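Local coordinates for Di-haem cytochrome c peroxidase family protein (Burkholderia thailandensis E264, PDB 6NX0) that is a diheme c-type enzyme that forms an unusually stable bis-Fe(IV) state and probably acts as a peroxidase with electron-transfer activity, at residues Q201-L206 / D244-V249; M212-A215 / A219-R222; G385-L390 / V394-T399; R406-H409 / T413-D416. All blocks are in the same frame, centred on the assembly; numbering follows the deposited sequence.

The contacts fall into two pairs, one on each heme's side, though contact 4 does not touch its heme. Contact 1 joins helices 203-207 and 245-260; contact 2, 9 Å away between centres, sets the loop between helices 203-207 and 217-225 against the latter. Both segments of contact 2 come between those of contact 1 in the chain, and the two touch. Contacts 3 and 4, centres 12 Å apart, follow on helices 390-399 and 404-407, where T399 OG1 and W407 NE1 probably hydrogen-bond. Centres of contacts 1 and 3 lie about 35 Å apart on opposite sides of the chain's centre. The split matches a two-heme architecture, iron water-ligated near contact 1 and tyrosine-ligated in contact 3.

Contact 1 of 4, residues Q201-L206 / D244-V249; sequences QLRGPL and DPERMV. With HEC (heme c), chain B.
R203 is met on two sides by helix 245-260, in the cytochrome c-type fold that carries the first heme of this di-haem peroxidase family. V249 lays CG1 over the centre of one guanidinium face, 3.6 Å from R203 CZ, and the two side chains cross at about a right angle. E246 approaches the guanidinium edge instead, its carboxylate nearly coplanar with it (12° between planes), and OE2 forms a salt bridge with NH2. The modelled separation is too short to be taken literally, so the pairing is better supported than its exact length. R203 reaches this position because its chain is extended from CG to NE, and the aliphatic CG also touches V249 CG1 at 3.7 Å. L202 CD1 adds looser apolar packing, 4.4 Å from V249 CG1. D244 caps helix 245-260, where R247 N donates to its OD1 at 3.2 Å. On the side facing the heme, P205 packs its CB 3.5 Å from the CHC atom of the heme. The Q201 amide lies over the same porphyrin, where NE2 makes a weak 2.8 Å hydrogen bond to the water bound to the iron.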
# COMPACT_ATOMS: atom_id res chain seq x y z
N GLN A 201 10.74 7.91 -1.33
CA GLN A 201 9.99 7.27 -0.26
C GLN A 201 10.85 7.01 0.97
O GLN A 201 10.38 7.15 2.10
CB GLN A 201 9.38 5.97 -0.78
CG GLN A 201 8.50 5.21 0.23
CD GLN A 201 9.30 4.44 1.24
OE1 GLN A 201 10.43 4.01 0.97
NE2 GLN A 201 8.73 4.26 2.43
N LEU A 202 12.09 6.56 0.78
CA LEU A 202 12.76 6.03 1.97
C LEU A 202 13.19 7.12 2.93
O LEU A 202 13.54 6.81 4.08
CB LEU A 202 13.93 5.11 1.60
CG LEU A 202 14.98 5.50 0.59
CD1 LEU A 202 15.63 6.80 0.93
CD2 LEU A 202 16.03 4.37 0.58
N ARG A 203 13.09 8.40 2.55
CA ARG A 203 13.26 9.46 3.54
C ARG A 203 12.29 9.31 4.70
O ARG A 203 12.61 9.67 5.84
CB ARG A 203 13.06 10.81 2.86
CG ARG A 203 14.02 11.08 1.73
CD ARG A 203 13.69 12.40 1.05
NE ARG A 203 14.84 12.95 0.35
CZ ARG A 203 15.79 13.69 0.93
NH1 ARG A 203 15.72 13.98 2.23
NH2 ARG A 203 16.81 14.13 0.22
N GLY A 204 11.09 8.83 4.44
CA GLY A 204 10.10 8.65 5.47
C GLY A 204 10.57 7.77 6.61
O GLY A 204 10.79 8.24 7.73
N PRO A 205 10.72 6.46 6.36
CA PRO A 205 11.11 5.56 7.45
C PRO A 205 12.46 5.90 8.07
O PRO A 205 12.62 5.75 9.28
CB PRO A 205 11.13 4.18 6.78
CG PRO A 205 11.18 4.45 5.31
CD PRO A 205 10.39 5.70 5.13
N LEU A 206 13.43 6.35 7.27
CA LEU A 206 14.77 6.59 7.81
C LEU A 206 14.75 7.67 8.90
O LEU A 206 15.48 7.54 9.89
CB LEU A 206 15.74 6.98 6.71
CG LEU A 206 16.23 5.85 5.80
CD1 LEU A 206 16.97 6.44 4.62
CD2 LEU A 206 17.11 4.85 6.56
N ASP A 244 28.27 14.74 1.84
CA ASP A 244 27.10 15.49 1.39
C ASP A 244 25.87 14.72 1.86
O ASP A 244 25.53 13.68 1.27
CB ASP A 244 27.13 15.61 -0.13
CG ASP A 244 25.97 16.39 -0.71
OD1 ASP A 244 24.91 16.50 -0.07
OD2 ASP A 244 26.13 16.88 -1.86
N PRO A 245 25.19 15.17 2.93
CA PRO A 245 24.08 14.35 3.46
C PRO A 245 23.01 14.06 2.43
O PRO A 245 22.44 12.96 2.42
CB PRO A 245 23.55 15.19 4.62
CG PRO A 245 24.72 16.07 5.04
CD PRO A 245 25.49 16.33 3.79
N GLU A 246 22.66 15.03 1.59
CA GLU A 246 21.57 14.81 0.65
C GLU A 246 21.99 13.87 -0.47
O GLU A 246 21.17 13.08 -0.95
CB GLU A 246 21.06 16.15 0.09
CG GLU A 246 20.32 16.99 1.14
CD GLU A 246 19.19 16.23 1.83
OE1 GLU A 246 19.14 16.21 3.08
OE2 GLU A 246 18.37 15.63 1.11
N ARG A 247 23.27 13.88 -0.86
CA ARG A 247 23.76 12.90 -1.82
C ARG A 247 23.67 11.49 -1.25
O ARG A 247 23.24 10.54 -1.95
CB ARG A 247 25.20 13.27 -2.19
CG ARG A 247 25.94 12.28 -3.06
CD ARG A 247 25.41 12.24 -4.46
NE ARG A 247 26.27 11.38 -5.29
CZ ARG A 247 25.89 10.86 -6.44
NH1 ARG A 247 24.68 11.09 -6.93
NH2 ARG A 247 26.74 10.07 -7.10
N MET A 248 24.03 11.31 0.01
CA MET A 248 23.89 10.00 0.63
C MET A 248 22.45 9.51 0.54
O MET A 248 22.19 8.36 0.16
CB MET A 248 24.36 10.04 2.09
CG MET A 248 24.15 8.73 2.89
SD MET A 248 24.97 7.28 2.19
CE MET A 248 26.59 7.44 2.95
N VAL A 249 21.49 10.36 0.89
CA VAL A 249 20.09 9.93 0.86
C VAL A 249 19.68 9.61 -0.57
O VAL A 249 18.97 8.62 -0.83
CB VAL A 249 19.18 11.01 1.49
CG1 VAL A 249 17.70 10.64 1.33
CG2 VAL A 249 19.52 11.20 2.94
FE HEC B . 8.26 0.93 4.80
CHA HEC B . 5.41 2.10 3.21
CHB HEC B . 9.90 0.93 1.83
CHC HEC B . 11.28 0.74 6.44
CHD HEC B . 6.66 1.10 7.85
NA HEC B . 7.72 1.33 2.88
C1A HEC B . 6.52 1.83 2.44
C2A HEC B . 6.58 1.96 1.01
C3A HEC B . 7.79 1.53 0.62
C4A HEC B . 8.56 1.22 1.79
CMA HEC B . 8.36 1.57 -0.79
CAA HEC B . 5.44 2.51 0.12
CBA HEC B . 4.62 1.36 -0.45
CGA HEC B . 3.40 1.82 -1.20
O1A HEC B . 2.78 0.92 -1.84
O2A HEC B . 2.98 3.01 -1.04
NB HEC B . 10.22 0.87 4.27
C1B HEC B . 10.68 0.90 2.96
C2B HEC B . 12.12 0.85 3.00
C3B HEC B . 12.51 0.90 4.27
C4B HEC B . 11.32 0.88 5.09
CMB HEC B . 13.00 0.82 1.75
CAB HEC B . 13.95 0.85 4.85
CBB HEC B . 14.71 2.14 4.46
NC HEC B . 8.84 0.90 6.75
C1C HEC B . 10.15 0.76 7.21
C2C HEC B . 10.07 0.46 8.62
C3C HEC B . 8.80 0.52 9.03
C4C HEC B . 8.01 0.83 7.86
CMC HEC B . 11.28 0.02 9.46
CAC HEC B . 8.22 -0.05 10.33
CBC HEC B . 8.66 0.76 11.55
ND HEC B . 6.39 1.44 5.39
C1D HEC B . 5.93 1.41 6.73
C2D HEC B . 4.59 1.92 6.75
C3D HEC B . 4.23 2.29 5.36
C4D HEC B . 5.38 1.96 4.56
CMD HEC B . 3.76 2.16 8.00
CAD HEC B . 2.92 2.92 4.87
CBD HEC B . 2.94 4.36 5.33
CGD HEC B . 1.92 5.23 4.61
O1D HEC B . 1.17 4.70 3.76
O2D HEC B . 1.85 6.44 5.00
O HOH W 1 8.45 3.10 5.01

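Contact 2 of 4, residues M212-A215 / A219-R222; sequences MNNA and ALMR. With HEC (heme c), chain B; NO3 (nitrate ion), chain H.
N214 and L220 bring an amide against a leucine methyl where the loop after helix 203-207 turns into helix 217-225. From N214 CB, which points toward that helix, the first neighbour is a nitrate, probably from the crystallisation liquor, with O1 3.2 Å from CB. CG, placed beside the backbone N by a chi1 of -63°, comes within 3.8 Å of L220 CD1. The amide then divides. OD1 lies 3.7 Å from the same L220 CD1 and is hydrogen-bonded to K223 NZ, while ND2 is hydrogen-bonded to L114 O and L206 O. Next along the chain, A215 N donates an almost straight hydrogen bond to nitrate O2 (3.0 Å, 167°), and A215 CB packs 4.2 Å from A219 CB. The anion therefore sits between the two segments, with L220 N 3.2 Å from nitrate O1. Toward the first heme, M212 CG reaches the heme methyl CMC at 3.8 Å. With bonds at both amide ends, the rotation of N214 is fixed, and its carbonyl can hold K223 while its NH2 ties the loop to helix 203-207. A nearby lysine and the first turn of a helix would probably make this spot attractive to an anion.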
# COMPACT_ATOMS: atom_id res chain seq x y z
N MET A 212 12.43 4.35 11.98
CA MET A 212 13.84 4.03 12.18
C MET A 212 14.59 5.07 13.00
O MET A 212 15.64 4.75 13.54
CB MET A 212 14.53 3.81 10.84
CG MET A 212 13.80 2.77 9.99
SD MET A 212 14.47 2.44 8.36
CE MET A 212 15.83 1.34 8.75
N ASN A 213 14.09 6.31 13.08
CA ASN A 213 14.54 7.30 14.07
C ASN A 213 16.01 7.72 13.91
O ASN A 213 16.69 8.06 14.88
CB ASN A 213 14.32 6.75 15.48
CG ASN A 213 14.57 7.77 16.54
OD1 ASN A 213 14.22 8.93 16.42
ND2 ASN A 213 15.19 7.31 17.63
N ASN A 214 16.52 7.78 12.69
CA ASN A 214 17.77 8.50 12.51
C ASN A 214 17.52 9.99 12.71
O ASN A 214 16.48 10.53 12.32
CB ASN A 214 18.38 8.22 11.15
CG ASN A 214 18.75 6.76 10.98
OD1 ASN A 214 19.68 6.27 11.61
ND2 ASN A 214 17.99 6.05 10.18
N ALA A 215 18.49 10.68 13.32
CA ALA A 215 18.25 12.04 13.77
C ALA A 215 18.16 13.03 12.61
O ALA A 215 17.41 14.00 12.66
CB ALA A 215 19.36 12.46 14.74
N ALA A 219 23.50 12.96 10.38
CA ALA A 219 23.85 11.91 11.32
C ALA A 219 23.92 10.56 10.63
O ALA A 219 24.84 9.76 10.88
CB ALA A 219 22.82 11.87 12.46
N LEU A 220 22.94 10.27 9.78
CA LEU A 220 22.93 8.98 9.11
C LEU A 220 24.13 8.83 8.20
O LEU A 220 24.73 7.76 8.12
CB LEU A 220 21.63 8.81 8.33
CG LEU A 220 21.50 7.51 7.52
CD1 LEU A 220 21.55 6.29 8.47
CD2 LEU A 220 20.25 7.51 6.66
N MET A 221 24.48 9.91 7.49
CA MET A 221 25.64 9.88 6.60
C MET A 221 26.90 9.52 7.36
O MET A 221 27.68 8.67 6.92
CB MET A 221 25.79 11.25 5.94
CG MET A 221 27.05 11.44 5.12
SD MET A 221 27.27 13.17 4.69
CE MET A 221 27.89 13.83 6.24
N ARG A 222 27.11 10.16 8.51
CA ARG A 222 28.30 9.91 9.30
C ARG A 222 28.33 8.49 9.80
O ARG A 222 29.37 7.83 9.79
CB ARG A 222 28.38 10.88 10.47
CG ARG A 222 28.79 12.29 10.08
CD ARG A 222 28.62 13.27 11.25
NE ARG A 222 29.32 14.52 10.95
CZ ARG A 222 28.86 15.46 10.13
NH1 ARG A 222 27.69 15.31 9.51
NH2 ARG A 222 29.58 16.56 9.93
FE HEC B . 8.26 0.93 4.80
CHA HEC B . 5.41 2.10 3.21
CHB HEC B . 9.90 0.93 1.83
CHC HEC B . 11.28 0.74 6.44
CHD HEC B . 6.66 1.10 7.85
NA HEC B . 7.72 1.33 2.88
C1A HEC B . 6.52 1.83 2.44
C2A HEC B . 6.58 1.96 1.01
C3A HEC B . 7.79 1.53 0.62
C4A HEC B . 8.56 1.22 1.79
CMA HEC B . 8.36 1.57 -0.79
CAA HEC B . 5.44 2.51 0.12
CBA HEC B . 4.62 1.36 -0.45
CGA HEC B . 3.40 1.82 -1.20
O1A HEC B . 2.78 0.92 -1.84
O2A HEC B . 2.98 3.01 -1.04
NB HEC B . 10.22 0.87 4.27
C1B HEC B . 10.68 0.90 2.96
C2B HEC B . 12.12 0.85 3.00
C3B HEC B . 12.51 0.90 4.27
C4B HEC B . 11.32 0.88 5.09
CMB HEC B . 13.00 0.82 1.75
CAB HEC B . 13.95 0.85 4.85
CBB HEC B . 14.71 2.14 4.46
NC HEC B . 8.84 0.90 6.75
C1C HEC B . 10.15 0.76 7.21
C2C HEC B . 10.07 0.46 8.62
C3C HEC B . 8.80 0.52 9.03
C4C HEC B . 8.01 0.83 7.86
CMC HEC B . 11.28 0.02 9.46
CAC HEC B . 8.22 -0.05 10.33
CBC HEC B . 8.66 0.76 11.55
ND HEC B . 6.39 1.44 5.39
C1D HEC B . 5.93 1.41 6.73
C2D HEC B . 4.59 1.92 6.75
C3D HEC B . 4.23 2.29 5.36
C4D HEC B . 5.38 1.96 4.56
CMD HEC B . 3.76 2.16 8.00
CAD HEC B . 2.92 2.92 4.87
CBD HEC B . 2.94 4.36 5.33
CGD HEC B . 1.92 5.23 4.61
O1D HEC B . 1.17 4.70 3.76
O2D HEC B . 1.85 6.44 5.00
N NO3 H . 21.74 8.61 13.31
O1 NO3 H . 21.43 8.63 12.11
O2 NO3 H . 21.05 9.27 14.19
O3 NO3 H . 22.78 7.96 13.62
O HOH W 1 8.45 3.10 5.01

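Contact 3 of 4, residues G385-L390 / V394-T399; sequences GVFDTL and VAFYNT. With HEC (heme c), chain C.
L390 O accepts the backbone hydrogen bond from V394 N (3.1 Å, 156°) that links the start of helix 390-399 to its next turn, and V394 CG2 rests 3.5 Å from the same oxygen. T389 stands at the N-cap of this helix, its OG1 hydrogen-bonded to D392 N. The L390 and V394 side chains touch, CD1 to CG2 at 4.3 Å, and both border the second heme: L390 CD1 is 3.8 Å from the heme methyl CMA. L454 of helix 444-455 packs on both. Earlier in segment 385-390, F387 meets F396 obliquely, with ring centroids 5.8 Å apart and planes at 50°. The tip of F387, CZ, lies 3.9 Å from F396 CB, and the two side chains cross at about a right angle, while V386 CG1 covers the centre of one F387 face. V386 and F387 both face F381, a geometry that fits a classic beta bulge. Next after F396, Y397 projects to the heme. Its CG lies beside the backbone N (chi1 -71°), which aims the phenol at the heme so that OH binds the iron at 2.0 Å, with H305 NE2 as the other axial ligand. A six-coordinate heme with histidine and tyrosine ligands leaves the iron no vacant axial site for peroxide. This is consistent with a heme that stores an oxidising equivalent in the bis-Fe(IV) state, as in the related enzyme MauG.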
# COMPACT_ATOMS: atom_id res chain seq x y z
N GLY A 385 -4.80 -0.41 10.27
CA GLY A 385 -4.71 -1.70 10.95
C GLY A 385 -5.95 -2.10 11.72
O GLY A 385 -5.87 -2.96 12.60
N VAL A 386 -7.10 -1.48 11.43
CA VAL A 386 -8.24 -1.62 12.33
C VAL A 386 -8.81 -3.03 12.37
O VAL A 386 -9.31 -3.47 13.41
CB VAL A 386 -9.35 -0.59 11.99
CG1 VAL A 386 -10.05 -0.87 10.65
CG2 VAL A 386 -10.38 -0.54 13.11
N PHE A 387 -8.73 -3.78 11.27
CA PHE A 387 -9.28 -5.13 11.21
C PHE A 387 -8.17 -6.16 11.37
O PHE A 387 -7.09 -5.99 10.82
CB PHE A 387 -10.00 -5.38 9.89
CG PHE A 387 -11.18 -4.50 9.66
CD1 PHE A 387 -12.15 -4.34 10.64
CD2 PHE A 387 -11.31 -3.80 8.48
CE1 PHE A 387 -13.24 -3.51 10.43
CE2 PHE A 387 -12.41 -2.98 8.27
CZ PHE A 387 -13.36 -2.84 9.24
N ASP A 388 -8.45 -7.23 12.12
CA ASP A 388 -7.45 -8.29 12.30
C ASP A 388 -7.80 -9.57 11.57
O ASP A 388 -7.02 -10.53 11.63
CB ASP A 388 -7.18 -8.57 13.80
CG ASP A 388 -8.36 -9.18 14.54
OD1 ASP A 388 -9.43 -9.38 13.96
OD2 ASP A 388 -8.20 -9.46 15.75
N THR A 389 -8.89 -9.60 10.80
CA THR A 389 -9.17 -10.73 9.93
C THR A 389 -9.58 -10.23 8.56
O THR A 389 -10.25 -9.21 8.44
CB THR A 389 -10.29 -11.64 10.44
OG1 THR A 389 -11.53 -10.95 10.35
CG2 THR A 389 -10.04 -12.09 11.89
N LEU A 390 -9.18 -10.98 7.54
CA LEU A 390 -9.54 -10.65 6.17
C LEU A 390 -11.05 -10.65 5.99
O LEU A 390 -11.60 -9.80 5.29
CB LEU A 390 -8.88 -11.62 5.21
CG LEU A 390 -9.25 -11.44 3.73
CD1 LEU A 390 -8.90 -10.01 3.25
CD2 LEU A 390 -8.58 -12.48 2.87
N VAL A 394 -13.61 -7.65 4.32
CA VAL A 394 -14.56 -7.83 3.22
C VAL A 394 -15.98 -7.54 3.69
O VAL A 394 -16.76 -6.86 3.00
CB VAL A 394 -14.42 -9.26 2.67
CG1 VAL A 394 -15.49 -9.55 1.61
CG2 VAL A 394 -13.03 -9.50 2.10
N ALA A 395 -16.36 -8.07 4.86
CA ALA A 395 -17.72 -7.88 5.38
C ALA A 395 -18.04 -6.40 5.60
O ALA A 395 -19.19 -5.98 5.47
CB ALA A 395 -17.88 -8.65 6.69
N PHE A 396 -17.02 -5.59 5.91
CA PHE A 396 -17.22 -4.15 6.10
C PHE A 396 -17.94 -3.53 4.90
O PHE A 396 -18.83 -2.71 5.06
CB PHE A 396 -15.86 -3.49 6.33
CG PHE A 396 -15.87 -1.99 6.24
CD1 PHE A 396 -16.35 -1.22 7.29
CD2 PHE A 396 -15.41 -1.34 5.08
CE1 PHE A 396 -16.36 0.16 7.19
CE2 PHE A 396 -15.44 0.04 5.01
CZ PHE A 396 -15.90 0.77 6.05
N TYR A 397 -17.53 -3.90 3.69
CA TYR A 397 -18.16 -3.34 2.50
C TYR A 397 -19.63 -3.66 2.44
O TYR A 397 -20.43 -2.84 1.97
CB TYR A 397 -17.49 -3.86 1.24
CG TYR A 397 -16.11 -3.31 1.03
CD1 TYR A 397 -15.93 -2.08 0.41
CD2 TYR A 397 -14.99 -4.02 1.43
CE1 TYR A 397 -14.67 -1.57 0.21
CE2 TYR A 397 -13.72 -3.52 1.22
CZ TYR A 397 -13.57 -2.30 0.62
OH TYR A 397 -12.33 -1.79 0.39
N ASN A 398 -20.02 -4.84 2.91
CA ASN A 398 -21.40 -5.26 2.74
C ASN A 398 -22.37 -4.53 3.66
O ASN A 398 -23.52 -4.28 3.27
CB ASN A 398 -21.50 -6.77 2.96
CG ASN A 398 -22.77 -7.35 2.41
OD1 ASN A 398 -23.28 -6.92 1.37
ND2 ASN A 398 -23.30 -8.37 3.11
N THR A 399 -21.97 -4.21 4.91
CA THR A 399 -22.93 -3.63 5.84
C THR A 399 -22.46 -2.32 6.48
O THR A 399 -23.10 -1.85 7.42
CB THR A 399 -23.34 -4.64 6.93
OG1 THR A 399 -22.22 -5.09 7.70
CG2 THR A 399 -24.05 -5.84 6.30
FE HEC C . -11.32 -2.30 -1.21
CHA HEC C . -8.81 -1.65 1.03
CHB HEC C . -11.19 -5.63 -0.40
CHC HEC C . -14.23 -2.86 -2.94
CHD HEC C . -11.25 0.92 -2.34
NA HEC C . -10.18 -3.43 0.03
C1A HEC C . -9.16 -2.95 0.83
C2A HEC C . -8.69 -4.06 1.62
C3A HEC C . -9.27 -5.17 1.15
C4A HEC C . -10.23 -4.79 0.14
CMA HEC C . -9.17 -6.58 1.72
CAA HEC C . -7.52 -3.99 2.63
CBA HEC C . -6.19 -4.25 1.96
CGA HEC C . -4.97 -4.09 2.83
O1A HEC C . -3.86 -4.14 2.23
O2A HEC C . -5.08 -3.64 4.01
NB HEC C . -12.47 -3.90 -1.62
C1B HEC C . -12.20 -5.22 -1.23
C2B HEC C . -13.26 -6.07 -1.74
C3B HEC C . -14.14 -5.31 -2.39
C4B HEC C . -13.63 -3.95 -2.36
CMB HEC C . -13.27 -7.61 -1.58
CAB HEC C . -15.50 -5.71 -3.00
CBB HEC C . -16.44 -6.30 -1.92
NC HEC C . -12.47 -1.21 -2.47
C1C HEC C . -13.67 -1.61 -3.02
C2C HEC C . -14.20 -0.50 -3.75
C3C HEC C . -13.33 0.52 -3.67
C4C HEC C . -12.23 0.11 -2.83
CMC HEC C . -15.51 -0.61 -4.56
CAC HEC C . -13.34 1.82 -4.50
CBC HEC C . -14.62 2.61 -4.13
ND HEC C . -10.19 -0.69 -0.77
C1D HEC C . -10.35 0.57 -1.36
C2D HEC C . -9.55 1.51 -0.63
C3D HEC C . -8.88 0.76 0.45
C4D HEC C . -9.27 -0.61 0.28
CMD HEC C . -9.41 3.01 -0.89
CAD HEC C . -7.95 1.34 1.52
CBD HEC C . -8.81 1.86 2.66
CGD HEC C . -7.99 2.09 3.90
O1D HEC C . -6.81 1.65 3.94
O2D HEC C . -8.58 2.56 4.91

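Contact 4 of 4, residues R406-H409 / T413-D416; sequences RWYH and TFDD
Y408 and F414 form the aromatic part of this contact. F414 turns its edge toward the face of Y408 in an offset T-shaped pair, with planes at 89° and centroids 5.7 Å apart. Their side chains run side by side in the same direction, and F414 CD1 comes to 3.6 Å from Y408 CZ. A CH-pi contact adds to this: F414 CA sits over the middle of the Y408 ring, 3.7 Å from its centroid and almost on the ring normal. The backbone also touches: T413 O lies 3.4 Å from Y408 CB. The polar contacts gather on D415. H409 ND1 donates to OD2 at 2.7 Å and 167°, with the oxygen essentially in the imidazole plane and using its syn lone pair. D415 has chi1 at 69°, which sets CG between its own N and carbonyl carbon and turns the carboxylate toward segment 406-409. Its other oxygen, OD1, lies at the Y408 ring edge, 3.4 Å from CD1, and also accepts from R331 N. The Y408 hydroxyl is itself hydrogen-bonded to A328 O, and its ring leans on F396 of helix 390-399. The arrangement is thus a loop folded back on the chain after the short, weakly bonded helix at about 404-407 in the cytochrome c region of the second heme, joined by a T-shaped aromatic pair and a His-carboxylate hydrogen bond.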
# COMPACT_ATOMS: atom_id res chain seq x y z
N ARG A 406 -22.65 -1.34 13.82
CA ARG A 406 -21.81 -2.53 13.96
C ARG A 406 -20.34 -2.20 13.75
O ARG A 406 -19.46 -2.79 14.39
CB ARG A 406 -22.26 -3.61 12.97
CG ARG A 406 -21.34 -4.83 12.79
CD ARG A 406 -21.89 -5.77 11.70
NE ARG A 406 -20.97 -6.85 11.31
CZ ARG A 406 -21.23 -7.76 10.37
NH1 ARG A 406 -22.39 -7.75 9.71
NH2 ARG A 406 -20.34 -8.71 10.08
N TRP A 407 -20.06 -1.26 12.86
CA TRP A 407 -18.70 -0.97 12.43
C TRP A 407 -18.10 0.22 13.14
O TRP A 407 -16.89 0.23 13.39
CB TRP A 407 -18.67 -0.74 10.91
CG TRP A 407 -19.11 -1.97 10.19
CD1 TRP A 407 -20.34 -2.21 9.65
CD2 TRP A 407 -18.36 -3.18 10.03
NE1 TRP A 407 -20.39 -3.48 9.14
CE2 TRP A 407 -19.19 -4.10 9.35
CE3 TRP A 407 -17.07 -3.57 10.36
CZ2 TRP A 407 -18.77 -5.37 9.01
CZ3 TRP A 407 -16.64 -4.83 10.01
CH2 TRP A 407 -17.49 -5.73 9.33
N TYR A 408 -18.91 1.22 13.47
CA TYR A 408 -18.40 2.48 13.99
C TYR A 408 -18.64 2.61 15.49
O TYR A 408 -18.97 3.68 16.00
CB TYR A 408 -19.01 3.65 13.22
CG TYR A 408 -18.66 3.61 11.74
CD1 TYR A 408 -17.33 3.60 11.31
CD2 TYR A 408 -19.66 3.57 10.77
CE1 TYR A 408 -17.00 3.55 9.96
CE2 TYR A 408 -19.34 3.52 9.43
CZ TYR A 408 -18.01 3.52 9.02
OH TYR A 408 -17.70 3.48 7.70
N HIS A 409 -18.43 1.49 16.19
CA HIS A 409 -18.44 1.47 17.65
C HIS A 409 -19.72 2.11 18.18
O HIS A 409 -19.71 2.94 19.09
CB HIS A 409 -17.17 2.14 18.19
CG HIS A 409 -15.90 1.62 17.56
ND1 HIS A 409 -15.19 2.32 16.61
CD2 HIS A 409 -15.24 0.45 17.73
CE1 HIS A 409 -14.14 1.62 16.23
NE2 HIS A 409 -14.15 0.47 16.90
N THR A 413 -22.81 6.88 11.93
CA THR A 413 -22.04 7.38 10.81
C THR A 413 -20.57 7.16 11.13
O THR A 413 -20.20 6.66 12.19
CB THR A 413 -22.36 8.86 10.53
OG1 THR A 413 -21.79 9.28 9.28
CG2 THR A 413 -21.82 9.71 11.65
N PHE A 414 -19.74 7.56 10.17
CA PHE A 414 -18.31 7.28 10.22
C PHE A 414 -17.68 7.89 11.46
O PHE A 414 -17.95 9.05 11.82
CB PHE A 414 -17.64 7.86 8.97
CG PHE A 414 -18.49 7.78 7.72
CD1 PHE A 414 -18.86 6.55 7.21
CD2 PHE A 414 -18.95 8.93 7.08
CE1 PHE A 414 -19.64 6.45 6.09
CE2 PHE A 414 -19.73 8.83 5.93
CZ PHE A 414 -20.09 7.59 5.44
N ASP A 415 -16.83 7.13 12.14
CA ASP A 415 -16.18 7.65 13.33
C ASP A 415 -14.71 7.97 13.12
O ASP A 415 -14.04 8.36 14.09
CB ASP A 415 -16.36 6.72 14.52
CG ASP A 415 -15.61 5.39 14.41
OD1 ASP A 415 -15.06 5.05 13.34
OD2 ASP A 415 -15.56 4.69 15.45
N ASP A 416 -14.18 7.86 11.90
CA ASP A 416 -12.79 8.26 11.69
C ASP A 416 -12.67 9.32 10.60
O ASP A 416 -11.61 9.47 9.98
CB ASP A 416 -11.92 7.06 11.35
CG ASP A 416 -10.47 7.28 11.71
OD1 ASP A 416 -10.16 8.11 12.62
OD2 ASP A 416 -9.62 6.64 11.06